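Local atomic coordinates of prenylcyclase (Actinoplanes teichomyceticus, PDB entry 6IJ1), a protein that probably acts on a prenyl chain as a cyclase or transferase of the terpene cyclase type, its exact reaction not being established. Residues A66-L71 / E102-S107; D41-A46 / D90-G95; W96-A101 / P110-G115. All blocks are in the same frame, centred on the assembly; numbering follows the deposited sequence.

Contact 1: A66-L71 / E102-S107; sequences AAMDLL and ELLGRS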
loop_
_atom_site.group_PDB
_atom_site.type_symbol
_atom_site.label_atom_id
_atom_site.label_comp_id
_atom_site.label_asym_id
_atom_site.label_seq_id
_atom_site.Cartn_x
_atom_site.Cartn_y
_atom_site.Cartn_z
ATOM N N ALA A 66 15.819 -10.941 -6.050
ATOM C CA ALA A 66 16.899 -10.011 -6.343
ATOM C C ALA A 66 16.653 -8.656 -5.673
ATOM O O ALA A 66 17.568 -8.022 -5.145
ATOM C CB ALA A 66 17.038 -9.890 -7.863
ATOM N N ALA A 67 15.395 -8.196 -5.677
ATOM C CA ALA A 67 15.056 -6.936 -5.030
ATOM C C ALA A 67 15.251 -6.989 -3.522
ATOM O O ALA A 67 15.703 -6.010 -2.914
ATOM C CB ALA A 67 13.585 -6.590 -5.352
ATOM N N MET A 68 14.871 -8.108 -2.882
ATOM C CA MET A 68 15.143 -8.240 -1.459
ATOM C C MET A 68 16.636 -8.100 -1.176
ATOM O O MET A 68 17.024 -7.372 -0.261
ATOM C CB MET A 68 14.630 -9.591 -0.954
ATOM C CG MET A 68 14.888 -9.795 0.527
ATOM S SD MET A 68 13.636 -9.152 1.673
ATOM C CE MET A 68 14.240 -7.562 2.061
ATOM N N ASP A 69 17.474 -8.761 -2.004
ATOM C CA ASP A 69 18.924 -8.609 -1.818
ATOM C C ASP A 69 19.386 -7.173 -1.978
ATOM O O ASP A 69 20.283 -6.735 -1.261
ATOM C CB ASP A 69 19.690 -9.464 -2.821
ATOM C CG ASP A 69 19.573 -10.916 -2.546
ATOM O OD1 ASP A 69 19.369 -11.246 -1.357
ATOM O OD2 ASP A 69 19.674 -11.704 -3.517
ATOM N N LEU A 70 18.770 -6.406 -2.910
ATOM C CA LEU A 70 19.130 -4.999 -3.069
ATOM C C LEU A 70 18.702 -4.142 -1.886
ATOM O O LEU A 70 19.347 -3.134 -1.562
ATOM C CB LEU A 70 18.467 -4.416 -4.336
ATOM C CG LEU A 70 18.843 -4.945 -5.705
ATOM C CD1 LEU A 70 17.914 -4.319 -6.691
ATOM C CD2 LEU A 70 20.304 -4.594 -6.067
ATOM N N LEU A 71 17.568 -4.493 -1.256
ATOM C CA LEU A 71 17.034 -3.647 -0.223
ATOM C C LEU A 71 17.782 -3.780 1.092
ATOM O O LEU A 71 17.810 -2.842 1.880
ATOM C CB LEU A 71 15.564 -3.998 -0.012
ATOM C CG LEU A 71 14.624 -3.464 -1.116
ATOM C CD1 LEU A 71 13.351 -4.254 -1.022
ATOM C CD2 LEU A 71 14.407 -1.919 -0.881
ATOM N N GLU A 102 9.103 -11.328 5.118
ATOM C CA GLU A 102 8.205 -12.398 5.614
ATOM C C GLU A 102 7.752 -13.259 4.465
ATOM O O GLU A 102 7.678 -14.486 4.589
ATOM C CB GLU A 102 7.011 -11.778 6.372
ATOM C CG GLU A 102 7.462 -11.163 7.683
ATOM C CD GLU A 102 6.342 -10.937 8.719
ATOM O OE1 GLU A 102 5.145 -11.098 8.354
ATOM O OE2 GLU A 102 6.650 -10.584 9.884
ATOM N N LEU A 103 7.405 -12.647 3.324
ATOM C CA LEU A 103 6.943 -13.469 2.196
ATOM C C LEU A 103 8.030 -14.434 1.730
ATOM O O LEU A 103 7.711 -15.524 1.250
ATOM C CB LEU A 103 6.500 -12.570 1.027
ATOM C CG LEU A 103 5.242 -11.759 1.290
ATOM C CD1 LEU A 103 5.102 -10.724 0.196
ATOM C CD2 LEU A 103 4.043 -12.671 1.181
ATOM N N LEU A 104 9.297 -14.059 1.889
ATOM C CA LEU A 104 10.439 -14.847 1.441
ATOM C C LEU A 104 11.013 -15.744 2.536
ATOM O O LEU A 104 11.982 -16.457 2.280
ATOM C CB LEU A 104 11.540 -13.911 0.926
ATOM C CG LEU A 104 11.136 -13.276 -0.422
ATOM C CD1 LEU A 104 12.203 -12.293 -0.897
ATOM C CD2 LEU A 104 10.917 -14.353 -1.527
ATOM N N GLY A 105 10.480 -15.717 3.736
ATOM C CA GLY A 105 11.001 -16.526 4.839
ATOM C C GLY A 105 12.285 -16.016 5.427
ATOM O O GLY A 105 13.015 -16.790 6.067
ATOM N N ARG A 106 12.612 -14.743 5.197
ATOM C CA ARG A 106 13.901 -14.185 5.583
ATOM C C ARG A 106 13.803 -13.237 6.759
ATOM O O ARG A 106 14.803 -12.612 7.151
ATOM C CB ARG A 106 14.523 -13.451 4.393
ATOM C CG ARG A 106 14.938 -14.377 3.286
ATOM C CD ARG A 106 15.737 -13.596 2.246
ATOM N NE ARG A 106 16.926 -12.967 2.813
ATOM C CZ ARG A 106 17.792 -12.229 2.118
ATOM N NH1 ARG A 106 17.586 -12.043 0.811
ATOM N NH2 ARG A 106 18.837 -11.678 2.722
ATOM N N SER A 107 12.617 -13.109 7.378
ATOM C CA SER A 107 12.424 -12.101 8.412
ATOM C C SER A 107 13.012 -12.462 9.768
ATOM O O SER A 107 12.983 -11.606 10.653
ATOM C CB SER A 107 10.925 -11.770 8.583
ATOM O OG SER A 107 10.272 -12.899 9.152
HETATM O O HOH W 1 20.946 -10.404 1.306
#
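M68 and R106 run past each other in opposite directions, the methionine CG lying 3.5 Å from NH1 of the arginine and oblique to the guanidinium. M68 leaves its backbone toward helix 91-104, where its CB meets CD1 of L104 at 3.6 Å; CG then stands anti to the backbone N (chi1 180°), which sets it beside the arginine NH1. R106 reaches the other way, bent at chi3, to bring NH1 within 2.9 Å of D69 OD1. This is a salt bridge at the guanidinium edge: the oxygen lies near the arginine plane and is met nearly along its C-O axis, although the two flat groups are turned 57° apart. NE of R106 is also salt-bridged to E109. Helices 58-71 and 91-104 are joined here in a protein rich in helix and poor in strand, and the second ends in a Schellman motif at G105, whose positive phi carries the backbone round to R106. A water donates to D69 OD1 and accepts from R106 NH2 at 2.8 Å, closing a second path between the charges. A methionine in place of R106 would probably leave the D69 carboxylate without its cationic partner and the water without its NH2 donor. The water oxygen lies at the guanidinium edge, in its plane.

Contact 2: D41-A46 / D90-G95; sequences DDWITA and DADSTG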
loop_
_atom_site.group_PDB
_atom_site.type_symbol
_atom_site.label_atom_id
_atom_site.label_comp_id
_atom_site.label_asym_id
_atom_site.label_seq_id
_atom_site.Cartn_x
_atom_site.Cartn_y
_atom_site.Cartn_z
ATOM N N ASP A 41 12.374 4.790 -4.682
ATOM C CA ASP A 41 13.105 3.542 -5.016
ATOM C C ASP A 41 12.767 2.431 -4.013
ATOM O O ASP A 41 12.169 1.459 -4.421
ATOM C CB ASP A 41 14.614 3.745 -5.183
ATOM C CG ASP A 41 15.273 4.634 -4.145
ATOM O OD1 ASP A 41 14.746 4.765 -3.044
ATOM O OD2 ASP A 41 16.333 5.170 -4.463
ATOM N N ASP A 42 13.122 2.604 -2.741
ATOM C CA ASP A 42 12.944 1.521 -1.733
ATOM C C ASP A 42 11.474 1.113 -1.566
ATOM O O ASP A 42 11.184 -0.072 -1.618
ATOM C CB ASP A 42 13.641 1.878 -0.421
ATOM C CG ASP A 42 15.146 1.999 -0.590
ATOM O OD1 ASP A 42 15.645 1.596 -1.629
ATOM O OD2 ASP A 42 15.782 2.487 0.326
ATOM N N TRP A 43 10.594 2.075 -1.326
ATOM C CA TRP A 43 9.178 1.760 -1.157
ATOM C C TRP A 43 8.650 1.001 -2.363
ATOM O O TRP A 43 8.088 -0.100 -2.244
ATOM C CB TRP A 43 8.401 3.049 -0.902
ATOM C CG TRP A 43 6.914 2.887 -1.107
ATOM C CD1 TRP A 43 6.096 1.836 -0.692
ATOM C CD2 TRP A 43 6.042 3.816 -1.769
ATOM N NE1 TRP A 43 4.786 2.090 -1.055
ATOM C CE2 TRP A 43 4.741 3.296 -1.716
ATOM C CE3 TRP A 43 6.262 5.048 -2.413
ATOM C CZ2 TRP A 43 3.628 3.955 -2.287
ATOM C CZ3 TRP A 43 5.155 5.722 -2.957
ATOM C CH2 TRP A 43 3.857 5.167 -2.920
ATOM N N ILE A 44 8.828 1.562 -3.572
ATOM C CA ILE A 44 8.238 0.935 -4.752
ATOM C C ILE A 44 8.896 -0.397 -5.068
ATOM O O ILE A 44 8.220 -1.333 -5.495
ATOM C CB ILE A 44 8.333 1.920 -5.948
ATOM C CG1 ILE A 44 7.396 3.103 -5.675
ATOM C CG2 ILE A 44 7.987 1.276 -7.285
ATOM C CD1 ILE A 44 5.871 2.717 -5.608
ATOM N N THR A 45 10.229 -0.496 -4.908
ATOM C CA THR A 45 10.885 -1.779 -5.124
ATOM C C THR A 45 10.312 -2.850 -4.206
ATOM O O THR A 45 10.037 -3.958 -4.660
ATOM C CB THR A 45 12.390 -1.592 -4.887
ATOM O OG1 THR A 45 12.933 -0.743 -5.921
ATOM C CG2 THR A 45 13.131 -2.924 -4.941
ATOM N N ALA A 46 10.191 -2.528 -2.912
ATOM C CA ALA A 46 9.620 -3.487 -1.962
ATOM C C ALA A 46 8.186 -3.853 -2.346
ATOM O O ALA A 46 7.791 -5.020 -2.283
ATOM C CB ALA A 46 9.660 -2.933 -0.557
ATOM N N ASP A 90 10.485 6.040 7.022
ATOM C CA ASP A 90 9.096 6.067 7.458
ATOM C C ASP A 90 8.599 4.637 7.683
ATOM O O ASP A 90 9.185 3.653 7.193
ATOM C CB ASP A 90 8.188 6.762 6.426
ATOM C CG ASP A 90 7.988 5.922 5.194
ATOM O OD1 ASP A 90 8.787 5.999 4.225
ATOM O OD2 ASP A 90 6.965 5.190 5.181
ATOM N N ALA A 91 7.571 4.552 8.518
ATOM C CA ALA A 91 7.057 3.224 8.922
ATOM C C ALA A 91 6.434 2.470 7.781
ATOM O O ALA A 91 6.451 1.233 7.779
ATOM C CB ALA A 91 6.006 3.387 10.033
ATOM N N ASP A 92 5.814 3.160 6.807
ATOM C CA ASP A 92 5.182 2.385 5.739
ATOM C C ASP A 92 6.233 1.727 4.834
ATOM O O ASP A 92 6.171 0.528 4.585
ATOM C CB ASP A 92 4.246 3.305 4.930
ATOM C CG ASP A 92 3.247 2.521 4.096
ATOM O OD1 ASP A 92 2.551 1.645 4.652
ATOM O OD2 ASP A 92 3.222 2.720 2.852
ATOM N N SER A 93 7.212 2.491 4.335
ATOM C CA SER A 93 8.265 1.909 3.514
ATOM C C SER A 93 8.985 0.757 4.256
ATOM O O SER A 93 9.222 -0.321 3.694
ATOM C CB SER A 93 9.317 2.988 3.117
ATOM O OG SER A 93 8.660 4.057 2.425
ATOM N N THR A 94 9.289 0.981 5.547
ATOM C CA THR A 94 9.926 -0.054 6.351
ATOM C C THR A 94 9.035 -1.283 6.410
ATOM O O THR A 94 9.507 -2.408 6.255
ATOM C CB THR A 94 10.179 0.494 7.729
ATOM O OG1 THR A 94 11.044 1.666 7.579
ATOM C CG2 THR A 94 10.812 -0.524 8.659
ATOM N N GLY A 95 7.736 -1.061 6.603
ATOM C CA GLY A 95 6.815 -2.203 6.657
ATOM C C GLY A 95 6.773 -2.982 5.355
ATOM O O GLY A 95 6.714 -4.226 5.374
#
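S93 faces W43 where helices 42-52 and 91-104 come together near their N-terminal ends, a close helix-helix approach with CA atoms of this pair only 4.8 Å apart. The second helix starts with an N-cap: the D90 carboxylate folds back over the first turn, its OD2 accepting from S93 N at 2.8 Å, from above the carboxylate plane, and more weakly from D92 N. Next along the chain, D92 turns toward the tryptophan, but its OD2 stays 4.3 Å from W43 NE1; the carboxylate is bonded instead to NE1 of W96, one turn on. S93 carries the closest approach. Its OG stands anti to the carbonyl carbon (chi1 -57°) and donates to D90 OD1 on the syn side, so the cap also fixes the hydroxyl that W43 packs against. T94 then gives both its N and its OG1 to the backbone O of D90, the two arriving from opposite faces of the carbonyl plane. On the other helix, I44 CD1 sits over the centre of one face of the W43 ring, and Y34, W96 and H328 bring further rings to this buried tryptophan. The W43 side chain touches the hydroxyl through its first carbon, with CB 3.5 Å from S93 OG.

Contact 3: W96-A101 / P110-G115; sequences WVLRLA and PWARPG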
loop_
_atom_site.group_PDB
_atom_site.type_symbol
_atom_site.label_atom_id
_atom_site.label_comp_id
_atom_site.label_asym_id
_atom_site.label_seq_id
_atom_site.Cartn_x
_atom_site.Cartn_y
_atom_site.Cartn_z
ATOM N N TRP A 96 6.826 -2.313 4.193
ATOM C CA TRP A 96 6.842 -3.065 2.943
ATOM C C TRP A 96 8.111 -3.916 2.786
ATOM O O TRP A 96 8.037 -4.997 2.212
ATOM C CB TRP A 96 6.681 -2.173 1.677
ATOM C CG TRP A 96 5.331 -1.523 1.640
ATOM C CD1 TRP A 96 5.027 -0.208 1.897
ATOM C CD2 TRP A 96 4.103 -2.179 1.370
ATOM N NE1 TRP A 96 3.656 -0.018 1.835
ATOM C CE2 TRP A 96 3.061 -1.218 1.541
ATOM C CE3 TRP A 96 3.779 -3.501 1.038
ATOM C CZ2 TRP A 96 1.722 -1.536 1.371
ATOM C CZ3 TRP A 96 2.429 -3.842 0.866
ATOM C CH2 TRP A 96 1.415 -2.842 1.055
ATOM N N VAL A 97 9.286 -3.404 3.235
ATOM C CA VAL A 97 10.502 -4.211 3.168
ATOM C C VAL A 97 10.375 -5.421 4.073
ATOM O O VAL A 97 10.724 -6.542 3.666
ATOM C CB VAL A 97 11.722 -3.353 3.532
ATOM C CG1 VAL A 97 12.977 -4.271 3.472
ATOM C CG2 VAL A 97 11.828 -2.186 2.529
ATOM N N LEU A 98 9.930 -5.213 5.313
ATOM C CA LEU A 98 9.786 -6.377 6.224
ATOM C C LEU A 98 8.713 -7.346 5.731
ATOM O O LEU A 98 8.867 -8.573 5.877
ATOM C CB LEU A 98 9.462 -5.916 7.636
ATOM C CG LEU A 98 10.632 -5.109 8.274
ATOM C CD1 LEU A 98 10.202 -4.303 9.443
ATOM C CD2 LEU A 98 11.707 -6.171 8.725
ATOM N N ARG A 99 7.663 -6.850 5.069
ATOM C CA ARG A 99 6.700 -7.771 4.464
ATOM C C ARG A 99 7.326 -8.635 3.384
ATOM O O ARG A 99 7.029 -9.832 3.303
ATOM C CB ARG A 99 5.529 -6.968 3.881
ATOM C CG ARG A 99 4.534 -7.827 3.092
ATOM C CD ARG A 99 3.312 -6.999 2.736
ATOM N NE ARG A 99 2.589 -7.618 1.605
ATOM C CZ ARG A 99 1.577 -8.456 1.750
ATOM N NH1 ARG A 99 1.162 -8.812 2.975
ATOM N NH2 ARG A 99 1.003 -8.932 0.652
ATOM N N LEU A 100 8.174 -8.057 2.527
ATOM C CA LEU A 100 8.874 -8.842 1.523
ATOM C C LEU A 100 9.713 -9.929 2.199
ATOM O O LEU A 100 9.700 -11.087 1.740
ATOM C CB LEU A 100 9.748 -7.919 0.667
ATOM C CG LEU A 100 10.525 -8.629 -0.444
ATOM C CD1 LEU A 100 9.657 -9.367 -1.462
ATOM C CD2 LEU A 100 11.375 -7.537 -1.100
ATOM N N ALA A 101 10.395 -9.546 3.289
ATOM C CA ALA A 101 11.159 -10.548 4.039
ATOM C C ALA A 101 10.277 -11.656 4.574
ATOM O O ALA A 101 10.655 -12.835 4.488
ATOM C CB ALA A 101 11.915 -9.851 5.167
ATOM N N PRO A 110 19.107 -11.118 11.276
ATOM C CA PRO A 110 19.234 -10.108 12.331
ATOM C C PRO A 110 19.000 -8.666 11.895
ATOM O O PRO A 110 18.635 -7.884 12.762
ATOM C CB PRO A 110 20.709 -10.271 12.814
ATOM C CG PRO A 110 20.956 -11.729 12.607
ATOM C CD PRO A 110 20.240 -12.092 11.317
ATOM N N TRP A 111 19.161 -8.337 10.604
ATOM C CA TRP A 111 18.844 -6.965 10.193
ATOM C C TRP A 111 17.363 -6.652 10.390
ATOM O O TRP A 111 17.003 -5.477 10.483
ATOM C CB TRP A 111 19.250 -6.740 8.736
ATOM C CG TRP A 111 18.593 -7.690 7.760
ATOM C CD1 TRP A 111 19.109 -8.849 7.221
ATOM C CD2 TRP A 111 17.263 -7.537 7.210
ATOM N NE1 TRP A 111 18.152 -9.432 6.370
ATOM C CE2 TRP A 111 17.029 -8.630 6.346
ATOM C CE3 TRP A 111 16.262 -6.544 7.364
ATOM C CZ2 TRP A 111 15.759 -8.780 5.638
ATOM C CZ3 TRP A 111 15.037 -6.677 6.670
ATOM C CH2 TRP A 111 14.813 -7.797 5.836
ATOM N N ALA A 112 16.502 -7.677 10.498
ATOM C CA ALA A 112 15.094 -7.317 10.755
ATOM C C ALA A 112 14.887 -6.707 12.137
ATOM O O ALA A 112 13.987 -5.888 12.333
ATOM C CB ALA A 112 14.209 -8.551 10.578
ATOM N N ARG A 113 15.714 -7.046 13.146
ATOM C CA ARG A 113 15.451 -6.519 14.484
ATOM C C ARG A 113 15.450 -4.987 14.553
ATOM O O ARG A 113 14.522 -4.419 15.157
ATOM C CB ARG A 113 16.473 -7.135 15.470
ATOM C CG ARG A 113 16.270 -6.665 16.873
ATOM C CD ARG A 113 17.576 -6.804 17.674
ATOM N NE ARG A 113 17.486 -8.015 18.474
ATOM C CZ ARG A 113 18.422 -8.472 19.316
ATOM N NH1 ARG A 113 19.564 -7.822 19.499
ATOM N NH2 ARG A 113 18.202 -9.606 19.982
ATOM N N PRO A 114 16.461 -4.272 14.028
ATOM C CA PRO A 114 16.376 -2.798 14.045
ATOM C C PRO A 114 15.191 -2.288 13.237
ATOM O O PRO A 114 14.665 -1.209 13.544
ATOM C CB PRO A 114 17.696 -2.340 13.396
ATOM C CG PRO A 114 18.525 -3.489 13.247
ATOM C CD PRO A 114 17.731 -4.752 13.453
ATOM N N GLY A 115 14.720 -3.082 12.266
ATOM C CA GLY A 115 13.458 -2.741 11.583
ATOM C C GLY A 115 12.242 -2.857 12.482
ATOM O O GLY A 115 11.390 -1.949 12.534
#
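L98 sends its two methyls to different parts of the segment 110-115. Its CD2 lies 3.9 Å from both W111 CZ3 and A112 CB, and L98 CD1 rests against the backbone of the next turn, 3.9 Å from G115 C. G115 lets the leucine in this close, since a CB built on it would come about 3.3 Å from L98 CD1. A turn further along helix 91-104, A101 CB presses on the indole at W111 CH2, 3.6 Å away. L98 and A101 against W111, A112 and G115 together make the tight part of the contact. The W111 side chain takes a chi1 of 58°, with CG between the backbone N and the carbonyl carbon, and this lays its six-membered ring across toward L98 and A101. Both approach the ring obliquely, and A112 CB stands above one face, offset toward the rim.

The loose side is the outer one. There P110 and R113 are exposed and take no part in the contact, and the R113 side chain starts out away from helix 91-104. The indole NH is also turned from the leucine and bonds to E109, just before the segment. The side-chain contacts across the interface are apolar, and they join two consecutive helices that run antiparallel, linked by a short connection. M68 of helix 58-71 touches V97, L100 and W111, while W116 and L119 of helix 112-121 extend the cover over L98.

Overall arrangement
All three contacts are built on helix 91-104, which is shared out along its length: contact 2 uses its start, contact 3 its middle and contact 1 its C-terminal end and the turn beyond. Centres of contacts 1 and 3 lie about 8 Å apart, those of 2 and 3 about 11 Å, and those of 1 and 2 about 13 Å. Along the chain contact 2 closes before contact 3 opens, whereas contact 1 interleaves with both. Helices 42-52 and 58-71, consecutive in sequence, also meet directly, with A67 CB 3.7 Å from T45 CG2. Helix 91-104 thus packs against helices 42-52, 58-71 and 112-121, consistent with the helical architecture of terpene cyclase-like proteins.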